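Local atomic coordinates of enolase (alpha proteobacterium BAL199, PDB entry 3UGV), a protein that probably catalyses a magnesium-dependent reaction of the enolase superfamily, in which a proton is abstracted next to a substrate carboxylate. Residues V204-A209 / R240-L245; A233-R238 / A263-D268; L247-E252 / C294-P299; E277-P282 / H286-A291. All coordinates share one frame; numbering follows the deposited sequence.

Contact 1 (V204-A209 / R240-L245)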
# COMPACT_ATOMS: atom_id res chain seq x y z
N VAL F 204 -26.81 24.90 17.28
CA VAL F 204 -27.75 24.49 18.31
C VAL F 204 -27.40 23.10 18.86
O VAL F 204 -27.66 22.81 20.03
CB VAL F 204 -29.21 24.58 17.82
CG1 VAL F 204 -30.16 24.27 18.95
CG2 VAL F 204 -29.49 25.98 17.29
N ASP F 205 -26.80 22.25 18.03
CA ASP F 205 -26.30 20.96 18.51
C ASP F 205 -25.27 21.18 19.61
O ASP F 205 -25.29 20.55 20.66
CB ASP F 205 -25.63 20.17 17.38
CG ASP F 205 -26.61 19.40 16.52
OD1 ASP F 205 -27.70 19.05 17.01
OD2 ASP F 205 -26.28 19.13 15.35
N ILE F 206 -24.35 22.10 19.34
CA ILE F 206 -23.25 22.38 20.25
C ILE F 206 -23.81 23.02 21.52
O ILE F 206 -23.39 22.72 22.63
CB ILE F 206 -22.24 23.32 19.56
CG1 ILE F 206 -21.45 22.53 18.51
CG2 ILE F 206 -21.32 23.99 20.58
CD1 ILE F 206 -20.60 23.39 17.62
N GLU F 207 -24.76 23.92 21.32
CA GLU F 207 -25.46 24.58 22.41
C GLU F 207 -26.08 23.53 23.32
O GLU F 207 -26.00 23.63 24.55
CB GLU F 207 -26.55 25.46 21.81
CG GLU F 207 -27.12 26.51 22.72
CD GLU F 207 -28.25 27.27 22.04
OE1 GLU F 207 -28.07 27.68 20.87
OE2 GLU F 207 -29.32 27.43 22.67
N THR F 208 -26.68 22.51 22.72
CA THR F 208 -27.25 21.40 23.47
C THR F 208 -26.22 20.63 24.31
O THR F 208 -26.44 20.36 25.49
CB THR F 208 -28.00 20.45 22.55
OG1 THR F 208 -29.06 21.16 21.91
CG2 THR F 208 -28.60 19.30 23.35
N ALA F 209 -25.09 20.28 23.70
CA ALA F 209 -24.00 19.63 24.41
C ALA F 209 -23.58 20.46 25.64
O ALA F 209 -23.45 19.92 26.75
CB ALA F 209 -22.80 19.41 23.46
N ARG F 240 -15.95 18.24 12.42
CA ARG F 240 -14.80 19.06 12.75
C ARG F 240 -15.18 20.08 13.85
O ARG F 240 -14.40 20.35 14.77
CB ARG F 240 -14.29 19.76 11.50
CG ARG F 240 -13.16 20.73 11.78
CD ARG F 240 -12.81 21.53 10.53
NE ARG F 240 -11.68 22.42 10.76
CZ ARG F 240 -11.14 23.19 9.82
NH1 ARG F 240 -11.61 23.18 8.57
NH2 ARG F 240 -10.12 23.96 10.13
N GLN F 241 -16.40 20.60 13.78
CA GLN F 241 -16.84 21.63 14.72
C GLN F 241 -16.90 21.10 16.12
O GLN F 241 -16.73 21.85 17.07
CB GLN F 241 -18.22 22.15 14.37
CG GLN F 241 -18.31 23.11 13.23
CD GLN F 241 -19.74 23.58 13.05
OE1 GLN F 241 -20.42 23.88 14.03
NE2 GLN F 241 -20.21 23.63 11.80
N ILE F 242 -17.16 19.80 16.27
CA ILE F 242 -17.30 19.21 17.60
C ILE F 242 -16.11 18.39 18.06
O ILE F 242 -16.14 17.81 19.16
CB ILE F 242 -18.55 18.33 17.73
CG1 ILE F 242 -18.57 17.25 16.65
CG2 ILE F 242 -19.82 19.17 17.68
CD1 ILE F 242 -19.79 16.34 16.76
N ASP F 243 -15.07 18.33 17.23
CA ASP F 243 -13.94 17.45 17.53
C ASP F 243 -13.18 17.88 18.78
O ASP F 243 -12.45 17.08 19.36
CB ASP F 243 -12.99 17.35 16.34
CG ASP F 243 -12.11 16.11 16.40
OD1 ASP F 243 -12.57 15.10 16.95
OD2 ASP F 243 -10.97 16.15 15.90
N ASP F 244 -13.35 19.12 19.20
CA ASP F 244 -12.67 19.58 20.42
C ASP F 244 -13.56 19.76 21.64
O ASP F 244 -13.12 20.27 22.67
CB ASP F 244 -11.89 20.87 20.14
CG ASP F 244 -10.78 20.67 19.13
OD1 ASP F 244 -10.32 19.51 18.99
OD2 ASP F 244 -10.38 21.65 18.47
N LEU F 245 -14.82 19.34 21.54
CA LEU F 245 -15.74 19.40 22.67
C LEU F 245 -15.39 18.45 23.81
O LEU F 245 -15.87 18.63 24.92
CB LEU F 245 -17.16 19.07 22.22
CG LEU F 245 -17.99 20.09 21.45
CD1 LEU F 245 -19.43 19.63 21.46
CD2 LEU F 245 -17.85 21.48 22.07
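Ile206 projects from helix 202-216 toward the C-terminal part of helix 232-242 and meets two neighbours there with different atoms. Its CG1 lies 3.8 Å from Ile242 CG2, while CD1, one bond farther out, comes within 3.6 Å of Gln241 OE1. This reach follows from the torsions: CG1 stands opposite the carbonyl carbon (chi1 -74°) and CD1 continues the chain almost fully extended (chi2 170°), which makes the longer branch the probe. The side chain of Gln241 crosses that of Ile206 at about a right angle, so its amide oxygen sits beside the methyl at the exposed border of the patch. Ile242 holds CG1 between its backbone N and carbonyl carbon (chi1 55°); this leaves CG2 to face Ile206 and lets the longer branch point elsewhere, its CD1 packing on Leu247 and Ile250. A beta-branched residue thus serves two surfaces at once. A type I turn from Ile242 to Leu245 then brings Leu245 back toward helix 202-216, where its CD1 rests 3.9 Å from Ala209 CB. Alanine suits this place because its short side chain leaves room for the leucine methyl. The two helices are neighbours on the outside of the beta/alpha-barrel domain of the enolase superfamily, with Ala209 also touching Leu195 of strand 192-196, Thr208 packing on Val174 of helix 171-183, and Asp244 salt-bridged to Arg240 of a neighbouring subunit.

Contact 2 (A233-R238 / A263-D268). With NI (nickel (II) ion), chain Y; MG (magnesium ion), chain X.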
# COMPACT_ATOMS: atom_id res chain seq x y z
N ALA F 233 -19.99 16.10 2.86
CA ALA F 233 -19.65 17.52 3.03
C ALA F 233 -20.12 18.02 4.39
O ALA F 233 -19.33 18.55 5.18
CB ALA F 233 -20.25 18.35 1.92
N GLU F 234 -21.39 17.81 4.68
CA GLU F 234 -21.92 18.21 5.98
C GLU F 234 -21.16 17.52 7.10
O GLU F 234 -20.95 18.11 8.15
CB GLU F 234 -23.42 17.89 6.08
CG GLU F 234 -24.29 18.70 5.13
CD GLU F 234 -25.70 18.11 4.96
OE1 GLU F 234 -25.89 16.89 5.20
OE2 GLU F 234 -26.61 18.88 4.57
N ALA F 235 -20.74 16.28 6.88
CA ALA F 235 -20.09 15.57 7.97
C ALA F 235 -18.69 16.12 8.26
O ALA F 235 -18.25 16.15 9.40
CB ALA F 235 -20.03 14.07 7.71
N MET F 236 -18.00 16.53 7.21
CA MET F 236 -16.65 17.05 7.40
C MET F 236 -16.75 18.33 8.21
O MET F 236 -16.05 18.50 9.20
CB MET F 236 -15.96 17.29 6.05
CG MET F 236 -15.63 16.00 5.29
SD MET F 236 -14.79 16.32 3.73
CE MET F 236 -13.33 17.18 4.37
N HIS F 237 -17.67 19.21 7.81
CA HIS F 237 -17.89 20.46 8.51
C HIS F 237 -18.36 20.26 9.95
O HIS F 237 -17.84 20.88 10.88
CB HIS F 237 -18.90 21.32 7.75
CG HIS F 237 -18.37 21.84 6.45
ND1 HIS F 237 -17.24 22.62 6.36
CD2 HIS F 237 -18.82 21.69 5.18
CE1 HIS F 237 -17.01 22.93 5.10
NE2 HIS F 237 -17.96 22.37 4.36
N ARG F 238 -19.35 19.39 10.14
CA ARG F 238 -19.97 19.31 11.45
C ARG F 238 -19.16 18.51 12.47
O ARG F 238 -19.09 18.90 13.64
CB ARG F 238 -21.39 18.78 11.37
CG ARG F 238 -22.36 19.72 10.66
CD ARG F 238 -23.65 18.95 10.52
NE ARG F 238 -24.77 19.75 10.06
CZ ARG F 238 -25.88 19.95 10.76
NH1 ARG F 238 -26.01 19.42 11.97
NH2 ARG F 238 -26.84 20.70 10.25
N ALA F 263 -13.34 6.20 6.55
CA ALA F 263 -11.89 6.25 6.67
C ALA F 263 -11.36 7.69 6.66
O ALA F 263 -10.44 8.00 7.40
CB ALA F 263 -11.18 5.39 5.59
N GLN F 264 -11.93 8.56 5.83
CA GLN F 264 -11.50 9.97 5.77
C GLN F 264 -11.80 10.71 7.08
O GLN F 264 -10.96 11.45 7.60
CB GLN F 264 -12.17 10.72 4.62
CG GLN F 264 -11.74 10.28 3.24
CD GLN F 264 -10.27 10.54 2.99
OE1 GLN F 264 -9.80 11.67 3.11
NE2 GLN F 264 -9.52 9.49 2.64
N LEU F 265 -13.01 10.51 7.58
CA LEU F 265 -13.47 11.13 8.83
C LEU F 265 -12.64 10.65 10.02
O LEU F 265 -12.29 11.43 10.90
CB LEU F 265 -14.93 10.77 9.06
CG LEU F 265 -15.90 11.43 8.09
CD1 LEU F 265 -17.31 10.92 8.30
CD2 LEU F 265 -15.82 12.95 8.29
N ARG F 266 -12.34 9.36 10.04
CA ARG F 266 -11.60 8.78 11.16
C ARG F 266 -10.20 9.39 11.20
O ARG F 266 -9.67 9.69 12.26
CB ARG F 266 -11.52 7.27 10.99
CG ARG F 266 -10.86 6.52 12.15
CD ARG F 266 -9.99 5.42 11.58
NE ARG F 266 -9.48 4.54 12.60
CZ ARG F 266 -8.61 3.57 12.35
NH1 ARG F 266 -8.16 3.40 11.12
NH2 ARG F 266 -8.19 2.79 13.34
N HIS F 267 -9.64 9.61 10.02
CA HIS F 267 -8.32 10.21 9.92
C HIS F 267 -8.33 11.64 10.41
O HIS F 267 -7.47 12.03 11.21
CB HIS F 267 -7.78 10.15 8.50
CG HIS F 267 -6.54 10.95 8.31
ND1 HIS F 267 -6.56 12.28 7.95
CD2 HIS F 267 -5.23 10.62 8.46
CE1 HIS F 267 -5.32 12.73 7.87
NE2 HIS F 267 -4.49 11.74 8.17
N ASP F 268 -9.29 12.43 9.92
CA ASP F 268 -9.36 13.85 10.28
C ASP F 268 -9.74 14.11 11.74
O ASP F 268 -9.34 15.11 12.33
CB ASP F 268 -10.33 14.60 9.36
CG ASP F 268 -9.78 14.83 7.97
OD1 ASP F 268 -8.57 14.56 7.74
OD2 ASP F 268 -10.55 15.30 7.10
NI NI Y . -2.13 12.17 8.85
MG MG X . -9.16 9.81 14.31
O HOH W 1 -7.24 10.20 13.68
O HOH W 2 -8.65 7.82 14.15
O HOH W 3 -10.98 9.12 15.01
O HOH W 4 -8.28 9.86 16.19
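Leu265 packs against Ala235 and Met236 in a buried, apolar contact between two nearly parallel helices, 232-242 and 259-268, that follow one another round the outside of the barrel. The segment axes differ in direction by 11° and approach to 10.8 Å, a wide spacing that one leucine bridges. Its CG is tucked beside the backbone N (chi1 -70°), and the fork divides the work: CD1 reaches Ala235 CB at 4.2 Å, and CD2 meets Met236 CG at 4.3 Å. Alanine, with only a methyl, lets the branched leucine settle against the neighbouring helix, whereas the long, flexible methionine carries its CE on toward the carboxylate of Asp268. Packing is the whole of the tie between these segments; His267 and the carbonyl of Arg266 lie away from helix 232-242, while Asp268 borders the contact. His267 gives the nitrogen NE2 to nickel at 2.5 Å, an ion shared with His267 of three neighbouring subunits. Its other nitrogen, ND1, donates to Asp268 OD1 at 3.0 Å (156° at the hydrogen), with the oxygen close to the ring plane and met on its anti side, but well out of the carboxylate plane. Arg266 O binds a magnesium ion at 2.1 Å, whose shell is completed by four waters and Leu269 O; one water donates to His267 O. Because ND1 carries the proton bonded to Asp268, NE2 can offer its lone pair to the metal. The aspartate therefore acts as a second-shell residue that fixes the imidazole's rotation, and its negative charge would probably make NE2 a stronger ligand for the nickel joining four subunits.

Contact 3 (L247-E252 / C294-P299). With MG (magnesium ion), chain B.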
# COMPACT_ATOMS: atom_id res chain seq x y z
N LEU F 247 -16.05 15.00 23.49
CA LEU F 247 -17.04 13.92 23.44
C LEU F 247 -16.38 12.56 23.62
O LEU F 247 -15.20 12.38 23.31
CB LEU F 247 -17.77 13.93 22.10
CG LEU F 247 -18.45 15.24 21.74
CD1 LEU F 247 -18.91 15.21 20.30
CD2 LEU F 247 -19.61 15.51 22.71
N GLU F 248 -17.15 11.60 24.14
CA GLU F 248 -16.65 10.24 24.32
C GLU F 248 -16.48 9.57 22.95
O GLU F 248 -15.49 8.90 22.69
CB GLU F 248 -17.61 9.42 25.18
CG GLU F 248 -17.28 7.93 25.26
CD GLU F 248 -16.21 7.61 26.30
OE1 GLU F 248 -15.79 8.52 27.04
OE2 GLU F 248 -15.81 6.42 26.38
N TRP F 249 -17.46 9.76 22.07
CA TRP F 249 -17.29 9.37 20.68
C TRP F 249 -18.31 10.03 19.79
O TRP F 249 -19.30 10.58 20.29
CB TRP F 249 -17.37 7.85 20.51
CG TRP F 249 -18.74 7.21 20.69
CD1 TRP F 249 -19.88 7.47 19.97
CD2 TRP F 249 -19.07 6.15 21.59
NE1 TRP F 249 -20.91 6.66 20.40
CE2 TRP F 249 -20.43 5.83 21.39
CE3 TRP F 249 -18.35 5.44 22.56
CZ2 TRP F 249 -21.08 4.84 22.12
CZ3 TRP F 249 -19.01 4.46 23.28
CH2 TRP F 249 -20.35 4.17 23.06
N ILE F 250 -18.07 9.96 18.49
CA ILE F 250 -19.02 10.42 17.47
C ILE F 250 -19.49 9.22 16.64
O ILE F 250 -18.67 8.46 16.08
CB ILE F 250 -18.37 11.46 16.56
CG1 ILE F 250 -17.95 12.69 17.37
CG2 ILE F 250 -19.29 11.85 15.42
CD1 ILE F 250 -16.98 13.57 16.61
N GLU F 251 -20.80 9.06 16.53
CA GLU F 251 -21.37 7.84 15.98
C GLU F 251 -22.08 8.08 14.65
O GLU F 251 -22.87 9.01 14.54
CB GLU F 251 -22.34 7.24 16.99
CG GLU F 251 -22.83 5.84 16.69
CD GLU F 251 -23.75 5.32 17.80
OE1 GLU F 251 -23.43 5.52 19.00
OE2 GLU F 251 -24.78 4.72 17.46
N GLU F 252 -21.74 7.23 13.67
CA GLU F 252 -22.38 7.17 12.34
C GLU F 252 -22.82 8.50 11.73
O GLU F 252 -24.02 8.76 11.57
CB GLU F 252 -23.57 6.20 12.35
CG GLU F 252 -23.17 4.73 12.45
CD GLU F 252 -24.34 3.77 12.25
OE1 GLU F 252 -25.47 4.08 12.71
OE2 GLU F 252 -24.12 2.70 11.64
N CYS F 294 -13.17 2.88 11.32
CA CYS F 294 -13.63 3.31 12.63
C CYS F 294 -12.58 3.07 13.70
O CYS F 294 -11.68 2.25 13.52
CB CYS F 294 -14.88 2.52 13.00
SG CYS F 294 -14.62 0.74 12.87
N ASP F 295 -12.72 3.77 14.83
CA ASP F 295 -11.91 3.53 16.02
C ASP F 295 -12.62 2.57 17.00
O ASP F 295 -11.97 1.88 17.79
CB ASP F 295 -11.64 4.85 16.73
CG ASP F 295 -11.09 5.91 15.79
OD1 ASP F 295 -11.85 6.84 15.45
OD2 ASP F 295 -9.91 5.80 15.39
N LEU F 296 -13.94 2.56 16.97
CA LEU F 296 -14.72 1.75 17.91
C LEU F 296 -15.85 1.06 17.14
O LEU F 296 -16.29 1.57 16.11
CB LEU F 296 -15.31 2.64 19.02
CG LEU F 296 -14.46 3.68 19.76
CD1 LEU F 296 -15.36 4.56 20.62
CD2 LEU F 296 -13.38 3.06 20.62
N VAL F 297 -16.31 -0.09 17.60
CA VAL F 297 -17.46 -0.76 16.96
C VAL F 297 -18.58 -1.06 17.97
O VAL F 297 -18.32 -1.26 19.14
CB VAL F 297 -17.02 -2.07 16.25
CG1 VAL F 297 -15.93 -1.79 15.23
CG2 VAL F 297 -16.50 -3.08 17.27
N MET F 298 -19.83 -1.12 17.51
CA MET F 298 -20.93 -1.54 18.38
C MET F 298 -21.98 -2.34 17.62
O MET F 298 -22.96 -1.78 17.14
CB MET F 298 -21.59 -0.34 19.09
CG MET F 298 -21.94 0.81 18.14
SD MET F 298 -22.75 2.22 18.96
CE MET F 298 -24.43 1.64 19.05
N PRO F 299 -21.78 -3.67 17.50
CA PRO F 299 -22.74 -4.49 16.75
C PRO F 299 -24.12 -4.57 17.41
O PRO F 299 -24.25 -4.54 18.63
CB PRO F 299 -22.08 -5.87 16.74
CG PRO F 299 -20.65 -5.60 16.98
CD PRO F 299 -20.62 -4.45 17.93
MG MG B . -26.65 4.65 16.97
O HOH W 5 -27.70 3.87 18.61
O HOH W 6 -28.58 4.76 16.18
O HOH W 7 -26.04 5.36 15.08
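The indole of Trp249 meets Leu296 and Met298 obliquely. Leu296 CD1 lies 3.7 Å from CE3 of Trp249 and also touches its CB, while Met298 SD forms a Met-aromatic contact, 5.4 Å from the centroid of the six-membered ring. Tyr161 joins Trp249 in an edge-to-face pair, and Trp345 also meets the ring steeply. All this happens inside the barrel, where strands 249-251 and 296-297 flank strand 273-275 and their side chains meet beside Met274. The ring enters with its CG between the backbone N and carbonyl carbon (chi1 71°), and NE1 of Trp249 then donates to Glu251 OE1 at 3.1 Å, using the anti lone pair. Met298, bent at chi3, crosses the same carboxylate: its SD is 3.4 Å from Glu251 OE1, and CE packs by OE2. Replacing Trp249 with an alanine would probably open a gap beside Leu296 and Met298 and leave Glu251 OE1 with Lys194 but without its indole donor, so that the carboxylate is less firmly set in rotation. The two oxygens of Glu251 have separate duties. OE2 binds the magnesium ion at 1.9 Å, together with Asp225, Glu277 and three waters, whereas OE1 receives the indole N-H and a salt bridge from Lys194. Those two partners on OE1 form a second shell that probably sets the orientation of the metal ligand.

Contact 4 (E277-P282 / H286-A291). With MG (magnesium ion), chain B.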
# COMPACT_ATOMS: atom_id res chain seq x y z
N GLU F 277 -23.44 -0.62 14.39
CA GLU F 277 -24.78 -1.12 14.63
C GLU F 277 -25.41 -1.68 13.36
O GLU F 277 -26.40 -2.37 13.43
CB GLU F 277 -25.69 -0.07 15.25
CG GLU F 277 -26.11 1.04 14.32
CD GLU F 277 -26.80 2.16 15.09
OE1 GLU F 277 -26.11 2.80 15.91
OE2 GLU F 277 -28.02 2.36 14.90
N ASN F 278 -24.83 -1.37 12.21
CA ASN F 278 -25.35 -1.86 10.92
C ASN F 278 -24.47 -2.91 10.23
O ASN F 278 -24.69 -3.21 9.06
CB ASN F 278 -25.57 -0.69 9.97
CG ASN F 278 -26.86 0.06 10.26
OD1 ASN F 278 -27.96 -0.41 9.95
ND2 ASN F 278 -26.73 1.24 10.85
N PHE F 279 -23.48 -3.43 10.95
CA PHE F 279 -22.68 -4.55 10.47
C PHE F 279 -23.54 -5.81 10.35
O PHE F 279 -24.05 -6.32 11.36
CB PHE F 279 -21.56 -4.88 11.47
CG PHE F 279 -20.44 -3.90 11.49
CD1 PHE F 279 -20.26 -2.99 10.46
CD2 PHE F 279 -19.53 -3.90 12.55
CE1 PHE F 279 -19.21 -2.11 10.48
CE2 PHE F 279 -18.49 -3.01 12.58
CZ PHE F 279 -18.32 -2.12 11.54
N TYR F 280 -23.69 -6.33 9.15
CA TYR F 280 -24.38 -7.62 8.98
C TYR F 280 -23.38 -8.77 8.98
O TYR F 280 -22.94 -9.22 7.92
CB TYR F 280 -25.24 -7.61 7.71
CG TYR F 280 -26.51 -6.81 7.90
CD1 TYR F 280 -27.64 -7.40 8.46
CD2 TYR F 280 -26.57 -5.46 7.55
CE1 TYR F 280 -28.80 -6.68 8.65
CE2 TYR F 280 -27.72 -4.72 7.75
CZ TYR F 280 -28.84 -5.33 8.30
OH TYR F 280 -30.00 -4.62 8.51
N GLY F 281 -23.01 -9.23 10.17
CA GLY F 281 -22.07 -10.34 10.31
C GLY F 281 -20.63 -9.92 10.57
O GLY F 281 -20.23 -8.79 10.31
N PRO F 282 -19.82 -10.85 11.11
CA PRO F 282 -18.44 -10.56 11.49
C PRO F 282 -17.53 -10.29 10.30
O PRO F 282 -16.55 -9.55 10.40
CB PRO F 282 -17.98 -11.84 12.21
CG PRO F 282 -19.25 -12.59 12.56
CD PRO F 282 -20.26 -12.20 11.52
N HIS F 286 -14.91 -7.16 9.84
CA HIS F 286 -13.53 -7.40 9.42
C HIS F 286 -13.18 -6.50 8.22
O HIS F 286 -12.09 -5.92 8.15
CB HIS F 286 -13.35 -8.91 9.15
CG HIS F 286 -12.31 -9.23 8.13
ND1 HIS F 286 -10.96 -9.17 8.39
CD2 HIS F 286 -12.43 -9.66 6.84
CE1 HIS F 286 -10.29 -9.53 7.30
NE2 HIS F 286 -11.16 -9.83 6.35
N GLN F 287 -14.12 -6.36 7.28
CA GLN F 287 -13.91 -5.51 6.11
C GLN F 287 -13.84 -4.03 6.48
O GLN F 287 -13.01 -3.29 5.94
CB GLN F 287 -15.01 -5.75 5.08
CG GLN F 287 -14.99 -7.18 4.50
CD GLN F 287 -16.15 -7.42 3.55
OE1 GLN F 287 -17.12 -6.65 3.53
NE2 GLN F 287 -16.05 -8.49 2.75
N ALA F 288 -14.69 -3.61 7.41
CA ALA F 288 -14.66 -2.25 7.91
C ALA F 288 -13.32 -1.91 8.55
O ALA F 288 -12.81 -0.80 8.38
CB ALA F 288 -15.78 -2.03 8.90
N LEU F 289 -12.77 -2.87 9.30
CA LEU F 289 -11.49 -2.66 9.99
C LEU F 289 -10.33 -2.60 8.99
O LEU F 289 -9.46 -1.73 9.08
CB LEU F 289 -11.25 -3.73 11.07
CG LEU F 289 -12.33 -3.79 12.17
CD1 LEU F 289 -12.04 -4.84 13.23
CD2 LEU F 289 -12.50 -2.43 12.82
N GLN F 290 -10.32 -3.51 8.02
CA GLN F 290 -9.33 -3.44 6.95
C GLN F 290 -9.39 -2.11 6.23
O GLN F 290 -8.36 -1.61 5.78
CB GLN F 290 -9.54 -4.55 5.93
CG GLN F 290 -9.21 -5.93 6.42
CD GLN F 290 -9.54 -6.97 5.36
OE1 GLN F 290 -10.65 -6.97 4.81
NE2 GLN F 290 -8.59 -7.85 5.06
N ALA F 291 -10.59 -1.55 6.11
CA ALA F 291 -10.75 -0.27 5.42
C ALA F 291 -10.32 0.90 6.30
O ALA F 291 -10.28 2.03 5.86
CB ALA F 291 -12.18 -0.09 4.97
MG MG B . -26.65 4.65 16.97
O HOH W 6 -28.58 4.76 16.18
O HOH W 5 -27.70 3.87 18.61
O HOH W 7 -26.04 5.36 15.08
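Phe279 points its ring at the helix that follows, and the far end of the ring, CZ, comes to 3.7 Å from Ala288 CB, with CE1 almost as close. The methyl approaches obliquely. Two features make this fit: the ring is directed across by a first torsion that sets CG alongside the backbone N (chi1 -74°), and Ala288 is small enough to let the end of a phenylalanine reach the helix surface. Ile304 touches the same ring. The second link is made by the backbone, His286 N donating to Pro282 O at 3.0 Å (160° at the hydrogen), the i to i+4 bond of the first helical turn. This is a strand-to-helix loop of the beta/alpha barrel, as in other members of the enolase superfamily: the loop after strand 273-275 carries a metal ligand and then turns into helix 282-290. Gly281 is the N-cap; at its positive phi (98°) a beta carbon would jam against the preceding carbonyl oxygen and crowd Pro282 CD. Proline fits the next position, as the first turn of a helix asks no backbone N-H of it. At the other end of the loop, Glu277 turns away from the helix: its extended chain brings OE1 to the magnesium ion at 2.2 Å, while OE2 accepts from a metal-bound water. His286 likewise leads its ring away from Pro282, although its CB remains 3.5 Å from Pro282 O. With CG roughly opposite the backbone N, the imidazole faces other chains, NE2 bonding to Asp260 of one neighbouring subunit while the ring meets Trp320 of another.

All four contacts belong to the barrel domain and follow its strand-helix order. Contacts 1 and 2 share helix 232-242, interleave along the chain, and lie about 14 Å apart between centres. Contact 3 joins the third and fifth strands of the five-stranded parallel sheet, its centre about 13 Å from that of contact 2, to which the Arg266-Asp295 salt bridge ties it. Contact 4 falls within the chain between the two segments of contact 3, again about 13 Å away between centres, and both supply ligands to one magnesium ion. Contacts 1 and 4 do not touch, with centres about 28 Å apart. The series thus runs from the outer helices, where nickel joins subunits, to the magnesium ion bound by Glu251 and Glu277.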